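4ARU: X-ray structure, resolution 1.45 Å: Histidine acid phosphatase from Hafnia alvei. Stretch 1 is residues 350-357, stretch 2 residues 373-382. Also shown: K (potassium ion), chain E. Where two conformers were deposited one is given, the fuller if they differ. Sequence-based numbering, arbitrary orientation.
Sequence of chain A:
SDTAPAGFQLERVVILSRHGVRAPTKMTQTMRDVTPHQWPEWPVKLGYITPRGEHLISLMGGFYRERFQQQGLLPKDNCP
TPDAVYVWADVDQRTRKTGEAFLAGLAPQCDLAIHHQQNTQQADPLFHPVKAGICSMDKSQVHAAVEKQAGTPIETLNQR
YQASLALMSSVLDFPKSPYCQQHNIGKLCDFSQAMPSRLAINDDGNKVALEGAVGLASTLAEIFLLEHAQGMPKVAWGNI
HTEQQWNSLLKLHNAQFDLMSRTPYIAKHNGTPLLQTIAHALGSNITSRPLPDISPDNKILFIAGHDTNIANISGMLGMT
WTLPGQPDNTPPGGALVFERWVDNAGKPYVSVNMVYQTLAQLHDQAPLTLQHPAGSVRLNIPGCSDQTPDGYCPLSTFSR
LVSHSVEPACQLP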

# COMPACT_ATOMS: atom_id res chain seq x y z
N VAL A 350 -19.70 5.84 -4.47
CA VAL A 350 -18.47 5.14 -4.12
C VAL A 350 -18.20 5.33 -2.64
O VAL A 350 -18.29 6.48 -2.13
CB VAL A 350 -17.24 5.67 -4.92
CG1 VAL A 350 -15.94 4.94 -4.52
CG2 VAL A 350 -17.47 5.65 -6.43
N SER A 351 -17.94 4.25 -1.93
CA SER A 351 -17.39 4.27 -0.58
C SER A 351 -15.94 3.76 -0.64
O SER A 351 -15.62 2.91 -1.49
CB SER A 351 -18.20 3.34 0.32
OG SER A 351 -17.92 3.56 1.69
N VAL A 352 -15.09 4.23 0.25
CA VAL A 352 -13.71 3.75 0.30
C VAL A 352 -13.33 3.41 1.73
O VAL A 352 -13.52 4.20 2.63
CB VAL A 352 -12.68 4.74 -0.29
CG1 VAL A 352 -11.38 4.05 -0.60
CG2 VAL A 352 -13.19 5.44 -1.50
N ASN A 353 -12.81 2.20 1.92
CA ASN A 353 -12.29 1.78 3.22
C ASN A 353 -10.87 1.29 3.10
O ASN A 353 -10.51 0.70 2.09
CB ASN A 353 -13.11 0.64 3.83
CG ASN A 353 -14.47 1.11 4.35
OD1 ASN A 353 -15.34 1.43 3.57
ND2 ASN A 353 -14.65 1.12 5.67
N MET A 354 -10.09 1.50 4.14
CA MET A 354 -8.80 0.83 4.27
C MET A 354 -9.04 -0.40 5.12
O MET A 354 -9.39 -0.26 6.27
CB MET A 354 -7.75 1.73 4.93
CG MET A 354 -6.34 1.21 4.83
SD MET A 354 -5.71 1.15 3.09
CE MET A 354 -4.24 0.29 3.64
N VAL A 355 -8.79 -1.57 4.55
CA VAL A 355 -9.07 -2.84 5.25
C VAL A 355 -7.74 -3.56 5.46
O VAL A 355 -6.90 -3.58 4.55
CB VAL A 355 -10.03 -3.71 4.42
CG1 VAL A 355 -10.33 -5.05 5.10
CG2 VAL A 355 -11.34 -2.96 4.20
N TYR A 356 -7.52 -4.05 6.66
CA TYR A 356 -6.18 -4.48 7.08
C TYR A 356 -6.19 -5.38 8.28
O TYR A 356 -7.15 -5.40 9.04
CB TYR A 356 -5.34 -3.24 7.39
CG TYR A 356 -5.87 -2.52 8.61
CD1 TYR A 356 -6.97 -1.69 8.54
CD2 TYR A 356 -5.30 -2.73 9.90
CE1 TYR A 356 -7.44 -1.03 9.65
CE2 TYR A 356 -5.80 -2.12 11.01
CZ TYR A 356 -6.92 -1.28 10.88
OH TYR A 356 -7.43 -0.68 11.99
N GLN A 357 -5.10 -6.13 8.42
CA GLN A 357 -4.81 -6.83 9.64
C GLN A 357 -4.04 -5.92 10.59
O GLN A 357 -3.07 -5.26 10.20
CB GLN A 357 -3.99 -8.07 9.34
CG GLN A 357 -4.83 -9.18 8.73
CD GLN A 357 -4.10 -9.99 7.68
OE1 GLN A 357 -3.59 -9.44 6.69
NE2 GLN A 357 -4.19 -11.30 7.79
N PRO A 373 -13.37 -9.53 13.00
CA PRO A 373 -13.08 -9.04 11.69
C PRO A 373 -11.67 -8.44 11.52
O PRO A 373 -11.03 -8.03 12.48
CB PRO A 373 -14.15 -7.93 11.49
CG PRO A 373 -14.46 -7.46 12.87
CD PRO A 373 -14.37 -8.69 13.71
N ALA A 374 -11.25 -8.32 10.27
CA ALA A 374 -10.12 -7.42 9.92
C ALA A 374 -10.45 -6.01 10.37
O ALA A 374 -11.62 -5.63 10.52
CB ALA A 374 -9.86 -7.46 8.45
N GLY A 375 -9.42 -5.20 10.56
CA GLY A 375 -9.60 -3.78 10.76
C GLY A 375 -10.14 -3.15 9.50
O GLY A 375 -9.92 -3.60 8.37
N SER A 376 -10.90 -2.07 9.69
CA SER A 376 -11.43 -1.32 8.55
C SER A 376 -11.64 0.11 8.99
O SER A 376 -12.21 0.35 10.05
CB SER A 376 -12.73 -1.95 8.02
OG SER A 376 -13.26 -1.30 6.86
N VAL A 377 -11.17 1.06 8.18
CA VAL A 377 -11.36 2.48 8.44
C VAL A 377 -12.08 3.06 7.23
O VAL A 377 -11.60 2.95 6.10
CB VAL A 377 -10.02 3.20 8.66
CG1 VAL A 377 -10.22 4.70 8.79
CG2 VAL A 377 -9.37 2.66 9.92
N ARG A 378 -13.22 3.69 7.46
CA ARG A 378 -13.97 4.34 6.41
C ARG A 378 -13.30 5.69 6.12
O ARG A 378 -13.00 6.45 7.04
CB ARG A 378 -15.41 4.56 6.86
CG ARG A 378 -16.36 4.71 5.69
CD ARG A 378 -17.80 4.39 6.09
NE ARG A 378 -18.27 5.27 7.14
CZ ARG A 378 -19.42 5.14 7.81
NH1 ARG A 378 -20.25 4.13 7.56
NH2 ARG A 378 -19.75 6.03 8.74
N LEU A 379 -13.08 5.99 4.86
CA LEU A 379 -12.33 7.17 4.45
C LEU A 379 -13.15 8.33 3.93
O LEU A 379 -14.09 8.21 3.12
CB LEU A 379 -11.31 6.78 3.37
CG LEU A 379 -10.36 5.65 3.80
CD1 LEU A 379 -9.42 5.29 2.64
CD2 LEU A 379 -9.54 6.04 4.99
N ASN A 380 -12.71 9.51 4.35
CA ASN A 380 -13.18 10.77 3.87
C ASN A 380 -12.42 11.15 2.62
O ASN A 380 -11.20 11.01 2.57
CB ASN A 380 -12.95 11.86 4.92
CG ASN A 380 -13.44 13.22 4.46
OD1 ASN A 380 -14.57 13.34 4.03
ND2 ASN A 380 -12.60 14.24 4.58
N ILE A 381 -13.13 11.60 1.62
CA ILE A 381 -12.54 12.20 0.42
C ILE A 381 -12.77 13.70 0.49
O ILE A 381 -13.90 14.15 0.31
CB ILE A 381 -13.12 11.61 -0.89
CG1 ILE A 381 -12.96 10.09 -0.96
CG2 ILE A 381 -12.52 12.35 -2.11
CD1 ILE A 381 -13.79 9.47 -2.05
N PRO A 382 -11.74 14.48 0.80
CA PRO A 382 -12.05 15.89 1.11
C PRO A 382 -12.63 16.67 -0.03
O PRO A 382 -13.48 17.55 0.19
CB PRO A 382 -10.70 16.46 1.58
CG PRO A 382 -9.92 15.30 1.99
CD PRO A 382 -10.36 14.13 1.17
K K E . -15.93 14.55 2.13
O HOH W 1 -15.93 6.25 2.05
O HOH W 2 -10.06 -0.95 12.77
O HOH W 3 -15.34 17.21 2.24
O HOH W 4 -17.93 15.13 3.87

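The backbone sets the frame. Strand 350-356 and the strand beginning at Gly-375 run antiparallel, their N-to-C directions 154° apart, and the register alternates narrow and wide pairs. Asn-353 with Arg-378 and Val-355 with Ser-376 are the non-hydrogen-bonded pairs; Met-354 with Val-377 and Tyr-356 with Gly-375 carry the bonds. Met-354 N to Val-377 O and Val-377 N to Met-354 O, both 2.9 Å, form a reciprocal pair of well-aligned hydrogen bonds. At Tyr-356 the pair is lopsided: Tyr-356 N to Gly-375 O (3.0 Å) is well aligned, whereas Gly-375 N to Tyr-356 O, though only 2.7 Å, is bent and weak. Leu-379 N to Val-352 O (2.9 Å) extends the ladder, but the return bond is absent, Val-352 N and Leu-379 O lying 5.0 Å apart; water 1 sits between them, accepting from Val-352 N at 2.8 Å, with its oxygen 2.9 Å from Leu-379 O. In the narrow pairs the alpha carbons face carbonyls instead, as in Asn-353 CA to Val-377 O at 3.2 Å.

Polar side chains add little. Asn-353 ND2 reaches diagonally to Ser-376 OG (3.0 Å), a weak hydrogen bond between residues on the same face as Val-355 and Arg-378.

Apolar contacts cluster toward the ends. Val-352 meets Leu-379 through CG1 and CD1 (4.0 Å) and Ile-381 through CG2 and CD1 (4.1 Å), while Val-355 CG1 lies 4.2 Å from Ala-374 CB.

The clearest rule concerns glycine opposite an aromatic. With chi1 in p, the Tyr-356 ring folds over its partner, placing Gly-375 CA over the ring face, 3.9 Å from the centroid. A beta carbon on Gly-375 would fall 2.3 Å from Tyr-356 CZ, so this ring position requires a bare backbone. Tyr-356 CE1 also touches Val-377 CG2 at 4.2 Å.

Beyond the pairing, Asn-380 OD1 (2.6 Å) and Ile-381 O (2.8 Å) bind the potassium ion K.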